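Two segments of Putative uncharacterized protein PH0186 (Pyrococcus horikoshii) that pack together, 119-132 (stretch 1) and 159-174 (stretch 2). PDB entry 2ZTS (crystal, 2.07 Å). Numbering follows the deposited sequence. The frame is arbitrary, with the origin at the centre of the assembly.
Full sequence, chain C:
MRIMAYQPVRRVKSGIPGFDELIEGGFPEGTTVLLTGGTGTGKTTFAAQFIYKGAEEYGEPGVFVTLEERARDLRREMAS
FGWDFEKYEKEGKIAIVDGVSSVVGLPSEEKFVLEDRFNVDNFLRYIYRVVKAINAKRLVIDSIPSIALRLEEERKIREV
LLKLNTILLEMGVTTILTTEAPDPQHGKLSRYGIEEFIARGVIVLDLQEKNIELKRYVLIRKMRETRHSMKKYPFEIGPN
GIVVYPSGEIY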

ATOM      1  N   ASN C 119      -9.533 -26.885 -16.591  1.00 41.04           N
ATOM      2  CA  ASN C 119     -10.567 -27.599 -15.857  1.00 39.50           C
ATOM      3  C   ASN C 119     -10.022 -28.214 -14.565  1.00 38.37           C
ATOM      4  O   ASN C 119      -9.413 -29.291 -14.558  1.00 37.42           O
ATOM      5  N   VAL C 120     -10.341 -27.539 -13.466  1.00 37.44           N
ATOM      6  CA  VAL C 120      -9.841 -27.840 -12.141  1.00 36.59           C
ATOM      7  C   VAL C 120     -10.104 -29.276 -11.701  1.00 35.61           C
ATOM      8  O   VAL C 120      -9.171 -29.960 -11.258  1.00 35.11           O
ATOM      9  N   ASP C 121     -11.365 -29.700 -11.789  1.00 34.16           N
ATOM     10  CA  ASP C 121     -11.795 -31.003 -11.287  1.00 35.45           C
ATOM     11  C   ASP C 121     -11.177 -32.161 -12.085  1.00 34.29           C
ATOM     12  O   ASP C 121     -10.759 -33.139 -11.513  1.00 34.60           O
ATOM     13  N   ASN C 122     -11.120 -32.053 -13.404  1.00 34.73           N
ATOM     14  CA  ASN C 122     -10.352 -33.022 -14.201  1.00 34.66           C
ATOM     15  C   ASN C 122      -8.881 -33.123 -13.758  1.00 34.56           C
ATOM     16  O   ASN C 122      -8.314 -34.212 -13.555  1.00 31.62           O
ATOM     17  N   PHE C 123      -8.273 -31.953 -13.595  1.00 34.71           N
ATOM     18  CA  PHE C 123      -6.890 -31.856 -13.129  1.00 35.34           C
ATOM     19  C   PHE C 123      -6.607 -32.715 -11.914  1.00 34.36           C
ATOM     20  O   PHE C 123      -5.702 -33.539 -11.924  1.00 33.75           O
ATOM     21  N   LEU C 124      -7.413 -32.519 -10.897  1.00 34.29           N
ATOM     22  CA  LEU C 124      -7.208 -33.128  -9.589  1.00 34.52           C
ATOM     23  C   LEU C 124      -7.498 -34.647  -9.618  1.00 34.12           C
ATOM     24  O   LEU C 124      -6.767 -35.451  -9.040  1.00 32.81           O
ATOM     25  N   ARG C 125      -8.594 -35.017 -10.276  1.00 34.13           N
ATOM     26  CA  ARG C 125      -8.891 -36.415 -10.623  1.00 34.39           C
ATOM     27  C   ARG C 125      -7.679 -37.036 -11.275  1.00 32.72           C
ATOM     28  O   ARG C 125      -7.193 -38.115 -10.856  1.00 31.97           O
ATOM     29  N   TYR C 126      -7.104 -36.343 -12.258  1.00 31.03           N
ATOM     30  CA  TYR C 126      -5.983 -36.959 -13.009  1.00 29.72           C
ATOM     31  C   TYR C 126      -4.719 -37.134 -12.146  1.00 29.89           C
ATOM     32  O   TYR C 126      -4.035 -38.141 -12.245  1.00 28.47           O
ATOM     33  N   ILE C 127      -4.399 -36.177 -11.280  1.00 29.94           N
ATOM     34  CA  ILE C 127      -3.281 -36.360 -10.362  1.00 29.58           C
ATOM     35  C   ILE C 127      -3.553 -37.528  -9.413  1.00 30.34           C
ATOM     36  O   ILE C 127      -2.669 -38.302  -9.111  1.00 30.77           O
ATOM     37  N   TYR C 128      -4.771 -37.630  -8.912  1.00 30.53           N
ATOM     38  CA  TYR C 128      -5.126 -38.723  -8.022  1.00 31.21           C
ATOM     39  C   TYR C 128      -4.937 -40.096  -8.772  1.00 30.66           C
ATOM     40  O   TYR C 128      -4.263 -41.011  -8.302  1.00 28.64           O
ATOM     41  N   ARG C 129      -5.464 -40.175  -9.976  1.00 30.71           N
ATOM     42  CA  ARG C 129      -5.331 -41.392 -10.792  1.00 31.36           C
ATOM     43  C   ARG C 129      -3.896 -41.762 -10.994  1.00 30.62           C
ATOM     44  O   ARG C 129      -3.521 -42.916 -10.882  1.00 31.06           O
ATOM     45  N   VAL C 130      -3.050 -40.791 -11.273  1.00 29.65           N
ATOM     46  CA  VAL C 130      -1.659 -41.095 -11.578  1.00 28.94           C
ATOM     47  C   VAL C 130      -0.868 -41.459 -10.292  1.00 29.55           C
ATOM     48  O   VAL C 130       0.014 -42.361 -10.310  1.00 28.42           O
ATOM     49  N   VAL C 131      -1.168 -40.769  -9.185  1.00 28.87           N
ATOM     50  CA  VAL C 131      -0.552 -41.128  -7.909  1.00 29.13           C
ATOM     51  C   VAL C 131      -0.856 -42.600  -7.597  1.00 28.84           C
ATOM     52  O   VAL C 131       0.038 -43.358  -7.237  1.00 28.20           O
ATOM     53  N   LYS C 132      -2.114 -42.977  -7.774  1.00 30.46           N
ATOM     54  CA  LYS C 132      -2.580 -44.341  -7.463  1.00 32.33           C
ATOM     55  C   LYS C 132      -2.002 -45.423  -8.411  1.00 32.41           C
ATOM     56  O   LYS C 132      -1.519 -46.466  -7.952  1.00 33.16           O
ATOM     57  N   GLU C 159     -10.726 -21.282  -3.630  1.00 25.61           N
ATOM     58  CA  GLU C 159     -11.610 -22.462  -3.694  1.00 25.96           C
ATOM     59  C   GLU C 159     -10.854 -23.638  -4.223  1.00 25.39           C
ATOM     60  O   GLU C 159     -10.969 -24.739  -3.707  1.00 24.96           O
ATOM     61  N   VAL C 160      -9.964 -23.400  -5.194  1.00 25.66           N
ATOM     62  CA  VAL C 160      -9.127 -24.463  -5.731  1.00 25.57           C
ATOM     63  C   VAL C 160      -8.169 -25.020  -4.676  1.00 25.58           C
ATOM     64  O   VAL C 160      -7.984 -26.248  -4.561  1.00 24.58           O
ATOM     65  N   LEU C 161      -7.605 -24.153  -3.849  1.00 25.47           N
ATOM     66  CA  LEU C 161      -6.726 -24.645  -2.778  1.00 26.00           C
ATOM     67  C   LEU C 161      -7.449 -25.526  -1.743  1.00 26.30           C
ATOM     68  O   LEU C 161      -6.893 -26.539  -1.294  1.00 27.91           O
ATOM     69  N   LEU C 162      -8.686 -25.175  -1.404  1.00 27.01           N
ATOM     70  CA  LEU C 162      -9.461 -26.016  -0.514  1.00 27.88           C
ATOM     71  C   LEU C 162      -9.802 -27.380  -1.198  1.00 28.19           C
ATOM     72  O   LEU C 162      -9.617 -28.427  -0.607  1.00 25.86           O
ATOM     73  N   LYS C 163     -10.174 -27.384  -2.476  1.00 28.05           N
ATOM     74  CA  LYS C 163     -10.291 -28.691  -3.153  1.00 29.14           C
ATOM     75  C   LYS C 163      -8.989 -29.507  -3.200  1.00 28.76           C
ATOM     76  O   LYS C 163      -9.016 -30.736  -3.017  1.00 28.36           O
ATOM     77  N   LEU C 164      -7.842 -28.850  -3.419  1.00 28.29           N
ATOM     78  CA  LEU C 164      -6.602 -29.575  -3.456  1.00 28.00           C
ATOM     79  C   LEU C 164      -6.327 -30.214  -2.103  1.00 28.74           C
ATOM     80  O   LEU C 164      -5.807 -31.335  -2.036  1.00 27.67           O
ATOM     81  N   ASN C 165      -6.595 -29.469  -1.034  1.00 29.21           N
ATOM     82  CA  ASN C 165      -6.300 -29.908   0.346  1.00 29.03           C
ATOM     83  C   ASN C 165      -7.058 -31.197   0.629  1.00 29.46           C
ATOM     84  O   ASN C 165      -6.490 -32.106   1.201  1.00 28.94           O
ATOM     85  N   THR C 166      -8.305 -31.271   0.188  1.00 30.63           N
ATOM     86  CA  THR C 166      -9.125 -32.433   0.446  1.00 33.00           C
ATOM     87  C   THR C 166      -8.519 -33.678  -0.244  1.00 32.69           C
ATOM     88  O   THR C 166      -8.456 -34.720   0.383  1.00 30.81           O
ATOM     89  N   ILE C 167      -8.058 -33.562  -1.498  1.00 32.02           N
ATOM     90  CA  ILE C 167      -7.472 -34.725  -2.121  1.00 33.12           C
ATOM     91  C   ILE C 167      -6.067 -35.058  -1.581  1.00 32.21           C
ATOM     92  O   ILE C 167      -5.771 -36.216  -1.501  1.00 32.10           O
ATOM     93  N   LEU C 168      -5.234 -34.092  -1.197  1.00 30.55           N
ATOM     94  CA  LEU C 168      -3.967 -34.394  -0.509  1.00 31.75           C
ATOM     95  C   LEU C 168      -4.122 -35.250   0.765  1.00 32.15           C
ATOM     96  O   LEU C 168      -3.390 -36.206   0.966  1.00 31.93           O
ATOM     97  N   LEU C 169      -5.062 -34.873   1.608  1.00 33.90           N
ATOM     98  CA  LEU C 169      -5.372 -35.570   2.838  1.00 36.08           C
ATOM     99  C   LEU C 169      -5.793 -37.038   2.516  1.00 36.78           C
ATOM    100  O   LEU C 169      -5.349 -37.978   3.164  1.00 36.35           O
ATOM    101  N   GLU C 170      -6.589 -37.207   1.476  1.00 37.76           N
ATOM    102  CA  GLU C 170      -7.061 -38.541   1.072  1.00 39.66           C
ATOM    103  C   GLU C 170      -5.929 -39.397   0.583  1.00 39.22           C
ATOM    104  O   GLU C 170      -5.864 -40.574   0.925  1.00 40.72           O
HETATM  105  N   MSE C 171      -5.026 -38.822  -0.200  1.00 37.48           N
HETATM  106  CA  MSE C 171      -3.962 -39.603  -0.798  1.00 36.85           C
HETATM  107  C   MSE C 171      -2.875 -39.916   0.216  1.00 36.07           C
HETATM  108  O   MSE C 171      -2.181 -40.916   0.085  1.00 35.59           O
ATOM    109  N   GLY C 172      -2.713 -39.085   1.233  1.00 35.24           N
ATOM    110  CA  GLY C 172      -1.665 -39.331   2.200  1.00 34.12           C
ATOM    111  C   GLY C 172      -0.249 -39.457   1.664  1.00 33.97           C
ATOM    112  O   GLY C 172       0.532 -40.183   2.268  1.00 33.36           O
ATOM    113  N   VAL C 173       0.110 -38.782   0.553  1.00 32.76           N
ATOM    114  CA  VAL C 173       1.515 -38.812   0.072  1.00 30.92           C
ATOM    115  C   VAL C 173       2.326 -37.650   0.661  1.00 29.77           C
ATOM    116  O   VAL C 173       1.818 -36.830   1.352  1.00 28.46           O
ATOM    117  N   THR C 174       3.626 -37.669   0.493  1.00 29.30           N
ATOM    118  CA  THR C 174       4.432 -36.596   1.027  1.00 28.74           C
ATOM    119  C   THR C 174       4.615 -35.663  -0.133  1.00 27.68           C
ATOM    120  O   THR C 174       5.138 -36.078  -1.144  1.00 27.01           O
TER

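How does the contact begin at the start of stretch 1? Two helices, 120-132 and 159-171, run side by side in nearly the same direction, their axes 17° apart and 10.8 Å from each other at closest approach, so side chains must fill the gap between the backbones. Val 120, in the first turn, points its CA-to-CB bond toward stretch 2 with chi1 in t, and its CG2 lies 3.7 Å from CG2 of Val 160, a second t valine whose own CA-to-CB bond points sideways. The other methyl of Val 120, CG1, comes within 4.2 Å of CD of Lys 163, so the aliphatic part of that lysine extends the apolar surface. Asn 119, just ahead at the N-cap position, stays out of reach.

Where is the polar link between the helices? It lies beside Val 120, where Asp 121 meets the end of Lys 163. The CA-to-CB bond of Asp 121 points sideways, but the m rotamer brings its carboxylate nearer to stretch 2. Lys 163 starts toward stretch 1 in m, runs through two t angles, and turns at chi4 (-85°, m) to place NZ 3.3 Å from OD1 of Asp 121. This is a salt bridge with a weak hydrogen bond from the lysine, and no other hydrogen bond or salt bridge joins the two stretches. Back on its own helix, Lys 163 offers its carbonyl O to OG1 of Thr 166, which donates a 2.7 Å hydrogen bond.

What fills the middle of the contact? Leu 124 does most of the work: it is buried, it points toward stretch 2, and its chi angles of -98° and 22° both fall between the usual wells. Its CD2 packs 3.9 Å from CB of Lys 163, its CD1 lies 4.4 Å from CD1 of Leu 164, and its CG is 4.4 Å from CG1 of Ile 167, a p,p side chain that points back toward stretch 1. Leu 124 thus sits among three residues spanning about one turn of the facing helix. The next turn brings Ile 127 (m,t), also pointing toward stretch 2 but approaching less closely; here the backbone O of Ile 127 lies 4.4 Å from SE of Met 171.

How does the far end close? Selenomethionine Met 171 (m,t,m) has more area covered by the opposing stretch than any other residue, and it touches three residues of stretch 1, the backbone O of Ile 127 and the side chains of Tyr 128 and Val 131. Tyr 128, in t, brings CD2 to 3.5 Å from CG of Met 171, while SE stands 5.2 Å from the centroid of the Tyr 128 ring in an oblique approach. Val 131, also t, points toward stretch 2, with its CB 3.8 Å from SE of Met 171. Beyond the helix end, Gly 172 has positive phi, and the chain then presents Val 173 (m), whose CG1 lies 3.9 Å from CG1 of Val 131.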

ATOM      1  CB  ASN C 119     -11.228 -28.663 -16.747  1.00 39.70           C
ATOM      2  CG  ASN C 119     -12.483 -29.278 -16.117  1.00 39.91           C
ATOM      3  OD1 ASN C 119     -13.500 -29.367 -16.786  1.00 41.77           O
ATOM      4  ND2 ASN C 119     -12.405 -29.748 -14.859  1.00 31.10           N
ATOM      5  CB  VAL C 120     -10.460 -26.858 -11.078  1.00 36.25           C
ATOM      6  CG1 VAL C 120     -10.082 -27.284  -9.642  1.00 36.44           C
ATOM      7  CG2 VAL C 120      -9.986 -25.446 -11.315  1.00 37.02           C
ATOM      8  CB  ASP C 121     -13.332 -31.120 -11.279  1.00 35.83           C
ATOM      9  CG  ASP C 121     -13.979 -30.480 -10.035  1.00 40.34           C
ATOM     10  OD1 ASP C 121     -13.277 -29.954  -9.108  1.00 44.89           O
ATOM     11  OD2 ASP C 121     -15.216 -30.449  -9.907  1.00 46.40           O
ATOM     12  CB  ASN C 122     -10.421 -32.690 -15.721  1.00 35.28           C
ATOM     13  CG  ASN C 122     -11.807 -32.977 -16.356  1.00 35.43           C
ATOM     14  OD1 ASN C 122     -12.058 -32.631 -17.528  1.00 36.26           O
ATOM     15  ND2 ASN C 122     -12.690 -33.571 -15.597  1.00 33.68           N
ATOM     16  CB  PHE C 123      -6.557 -30.399 -12.788  1.00 36.16           C
ATOM     17  CG  PHE C 123      -5.120 -30.157 -12.424  1.00 36.55           C
ATOM     18  CD1 PHE C 123      -4.805 -29.501 -11.276  1.00 40.22           C
ATOM     19  CD2 PHE C 123      -4.112 -30.489 -13.286  1.00 41.94           C
ATOM     20  CE1 PHE C 123      -3.499 -29.216 -10.955  1.00 42.50           C
ATOM     21  CE2 PHE C 123      -2.768 -30.201 -12.967  1.00 43.21           C
ATOM     22  CZ  PHE C 123      -2.483 -29.563 -11.798  1.00 43.03           C
ATOM     23  CB  LEU C 124      -8.152 -32.391  -8.569  1.00 35.61           C
ATOM     24  CG  LEU C 124      -7.649 -31.238  -7.641  1.00 37.41           C
ATOM     25  CD1 LEU C 124      -6.414 -30.514  -8.085  1.00 37.98           C
ATOM     26  CD2 LEU C 124      -8.740 -30.238  -7.387  1.00 39.33           C
ATOM     27  CB  ARG C 125     -10.083 -36.469 -11.582  1.00 35.88           C
ATOM     28  CG  ARG C 125     -10.905 -37.743 -11.529  1.00 42.36           C
ATOM     29  CD  ARG C 125     -12.050 -37.862 -12.609  1.00 47.28           C
ATOM     30  NE  ARG C 125     -12.669 -36.590 -13.032  1.00 52.09           N
ATOM     31  CZ  ARG C 125     -13.440 -35.808 -12.277  1.00 53.96           C
ATOM     32  NH1 ARG C 125     -13.936 -34.676 -12.793  1.00 54.34           N
ATOM     33  NH2 ARG C 125     -13.695 -36.127 -11.004  1.00 54.20           N
ATOM     34  CB  TYR C 126      -5.712 -36.238 -14.334  1.00 28.51           C
ATOM     35  CG  TYR C 126      -4.781 -37.011 -15.205  1.00 29.82           C
ATOM     36  CD1 TYR C 126      -3.459 -36.547 -15.471  1.00 26.88           C
ATOM     37  CD2 TYR C 126      -5.186 -38.259 -15.738  1.00 29.85           C
ATOM     38  CE1 TYR C 126      -2.585 -37.295 -16.251  1.00 29.63           C
ATOM     39  CE2 TYR C 126      -4.316 -39.027 -16.518  1.00 29.32           C
ATOM     40  CZ  TYR C 126      -3.051 -38.556 -16.802  1.00 31.33           C
ATOM     41  OH  TYR C 126      -2.230 -39.366 -17.563  1.00 32.25           O
ATOM     42  CB  ILE C 127      -3.065 -35.128  -9.498  1.00 30.77           C
ATOM     43  CG1 ILE C 127      -2.720 -33.901 -10.367  1.00 31.82           C
ATOM     44  CG2 ILE C 127      -1.999 -35.430  -8.469  1.00 28.03           C
ATOM     45  CD1 ILE C 127      -2.966 -32.587  -9.690  1.00 34.23           C
ATOM     46  CB  TYR C 128      -6.563 -38.508  -7.534  1.00 30.30           C
ATOM     47  CG  TYR C 128      -7.102 -39.613  -6.673  1.00 35.43           C
ATOM     48  CD1 TYR C 128      -7.801 -40.666  -7.246  1.00 37.16           C
ATOM     49  CD2 TYR C 128      -6.918 -39.607  -5.291  1.00 38.51           C
ATOM     50  CE1 TYR C 128      -8.265 -41.687  -6.485  1.00 42.17           C
ATOM     51  CE2 TYR C 128      -7.412 -40.642  -4.493  1.00 41.89           C
ATOM     52  CZ  TYR C 128      -8.093 -41.673  -5.111  1.00 44.03           C
ATOM     53  OH  TYR C 128      -8.602 -42.720  -4.395  1.00 46.73           O
ATOM     54  CB  ARG C 129      -6.022 -41.200 -12.134  1.00 31.54           C
ATOM     55  CG  ARG C 129      -5.752 -42.332 -13.101  1.00 35.05           C
ATOM     56  CD  ARG C 129      -6.398 -42.134 -14.459  1.00 37.06           C
ATOM     57  NE  ARG C 129      -6.098 -43.277 -15.302  1.00 41.09           N
ATOM     58  CZ  ARG C 129      -6.247 -43.309 -16.622  1.00 43.21           C
ATOM     59  NH1 ARG C 129      -5.938 -44.415 -17.305  1.00 45.18           N
ATOM     60  NH2 ARG C 129      -6.704 -42.252 -17.254  1.00 41.81           N
ATOM     61  CB  VAL C 130      -0.968 -39.899 -12.311  1.00 29.05           C
ATOM     62  CG1 VAL C 130       0.536 -40.120 -12.461  1.00 29.22           C
ATOM     63  CG2 VAL C 130      -1.584 -39.688 -13.644  1.00 27.69           C
ATOM     64  CB  VAL C 131      -1.016 -40.187  -6.767  1.00 28.79           C
ATOM     65  CG1 VAL C 131      -0.837 -40.841  -5.356  1.00 29.87           C
ATOM     66  CG2 VAL C 131      -0.225 -38.879  -6.832  1.00 29.62           C
ATOM     67  CB  LYS C 132      -4.109 -44.350  -7.442  1.00 32.82           C
ATOM     68  CG  LYS C 132      -4.760 -43.588  -6.237  1.00 35.15           C
ATOM     69  CD  LYS C 132      -4.154 -44.063  -4.875  1.00 37.82           C
ATOM     70  CE  LYS C 132      -5.099 -43.877  -3.668  1.00 40.67           C
ATOM     71  NZ  LYS C 132      -4.333 -44.011  -2.389  1.00 40.48           N
ATOM     72  CB  GLU C 159     -12.859 -22.144  -4.535  1.00 27.60           C
ATOM     73  CG  GLU C 159     -13.860 -21.219  -3.827  1.00 29.65           C
ATOM     74  CD  GLU C 159     -13.680 -19.720  -4.206  1.00 34.18           C
ATOM     75  OE1 GLU C 159     -12.510 -19.229  -4.423  1.00 31.81           O
ATOM     76  OE2 GLU C 159     -14.722 -19.010  -4.279  1.00 37.90           O
ATOM     77  CB  VAL C 160      -8.387 -24.021  -6.991  1.00 26.73           C
ATOM     78  CG1 VAL C 160      -7.456 -25.069  -7.484  1.00 28.02           C
ATOM     79  CG2 VAL C 160      -9.395 -23.599  -8.130  1.00 28.89           C
ATOM     80  CB  LEU C 161      -5.978 -23.507  -2.130  1.00 25.15           C
ATOM     81  CG  LEU C 161      -4.829 -22.958  -3.025  1.00 28.15           C
ATOM     82  CD1 LEU C 161      -4.309 -21.598  -2.575  1.00 25.66           C
ATOM     83  CD2 LEU C 161      -3.670 -23.927  -3.060  1.00 29.57           C
ATOM     84  CB  LEU C 162     -10.699 -25.260  -0.018  1.00 28.79           C
ATOM     85  CG  LEU C 162     -10.377 -24.211   1.072  1.00 31.56           C
ATOM     86  CD1 LEU C 162     -11.656 -23.530   1.479  1.00 34.32           C
ATOM     87  CD2 LEU C 162      -9.645 -24.732   2.300  1.00 28.89           C
ATOM     88  CB  LYS C 163     -10.813 -28.570  -4.571  1.00 29.70           C
ATOM     89  CG  LYS C 163     -12.203 -28.076  -4.761  1.00 33.70           C
ATOM     90  CD  LYS C 163     -12.504 -28.166  -6.292  1.00 39.63           C
ATOM     91  CE  LYS C 163     -13.877 -27.658  -6.702  1.00 42.32           C
ATOM     92  NZ  LYS C 163     -14.963 -28.731  -6.563  1.00 47.56           N
ATOM     93  CB  LEU C 164      -5.439 -28.680  -3.812  1.00 28.47           C
ATOM     94  CG  LEU C 164      -4.031 -29.170  -3.734  1.00 27.75           C
ATOM     95  CD1 LEU C 164      -3.789 -30.401  -4.589  1.00 27.10           C
ATOM     96  CD2 LEU C 164      -3.181 -28.049  -4.275  1.00 29.87           C
ATOM     97  CB  ASN C 165      -6.714 -28.826   1.349  1.00 29.31           C
ATOM     98  CG  ASN C 165      -6.449 -29.195   2.797  1.00 29.63           C
ATOM     99  OD1 ASN C 165      -5.326 -29.491   3.173  1.00 31.19           O
ATOM    100  ND2 ASN C 165      -7.513 -29.150   3.635  1.00 28.48           N
ATOM    101  CB  THR C 166     -10.626 -32.251   0.023  1.00 33.32           C
ATOM    102  OG1 THR C 166     -10.699 -32.063  -1.393  1.00 41.79           O
ATOM    103  CG2 THR C 166     -11.242 -31.000   0.565  1.00 33.02           C
ATOM    104  CB  ILE C 167      -7.514 -34.730  -3.705  1.00 34.08           C
ATOM    105  CG1 ILE C 167      -6.438 -33.848  -4.269  1.00 37.30           C
ATOM    106  CG2 ILE C 167      -8.827 -34.274  -4.237  1.00 35.94           C
ATOM    107  CD1 ILE C 167      -5.129 -34.530  -4.325  1.00 41.99           C
ATOM    108  CB  LEU C 168      -3.152 -33.117  -0.168  1.00 30.68           C
ATOM    109  CG  LEU C 168      -2.703 -32.279  -1.369  1.00 32.70           C
ATOM    110  CD1 LEU C 168      -2.134 -30.878  -0.981  1.00 29.29           C
ATOM    111  CD2 LEU C 168      -1.668 -33.105  -2.258  1.00 34.43           C
ATOM    112  CB  LEU C 169      -6.511 -34.805   3.594  1.00 36.57           C
ATOM    113  CG  LEU C 169      -6.165 -33.736   4.673  1.00 40.31           C
ATOM    114  CD1 LEU C 169      -4.893 -32.942   4.371  1.00 42.16           C
ATOM    115  CD2 LEU C 169      -7.350 -32.747   4.979  1.00 41.83           C
ATOM    116  CB  GLU C 170      -8.055 -38.444  -0.070  1.00 40.11           C
ATOM    117  CG  GLU C 170      -9.454 -38.898   0.246  1.00 45.19           C
ATOM    118  CD  GLU C 170     -10.397 -38.345  -0.789  1.00 52.34           C
ATOM    119  OE1 GLU C 170     -10.924 -37.202  -0.580  1.00 55.47           O
ATOM    120  OE2 GLU C 170     -10.558 -39.029  -1.830  1.00 56.07           O
HETATM  121  CB  MSE C 171      -3.350 -38.875  -1.966  1.00 36.23           C
HETATM  122  CG  MSE C 171      -4.229 -38.859  -3.174  1.00 39.56           C
HETATM  123 SE   MSE C 171      -3.364 -37.949  -4.749  1.00 49.70          SE
HETATM  124  CE  MSE C 171      -2.661 -36.270  -3.903  1.00 45.14           C
ATOM    125  CB  VAL C 173       1.660 -38.894  -1.471  1.00 31.19           C
ATOM    126  CG1 VAL C 173       1.043 -40.209  -1.968  1.00 32.43           C
ATOM    127  CG2 VAL C 173       1.016 -37.694  -2.214  1.00 31.03           C
ATOM    128  CB  THR C 174       5.770 -37.124   1.462  1.00 29.19           C
ATOM    129  OG1 THR C 174       5.626 -38.087   2.523  1.00 27.35           O
ATOM    130  CG2 THR C 174       6.642 -35.960   2.015  1.00 29.78           C
TER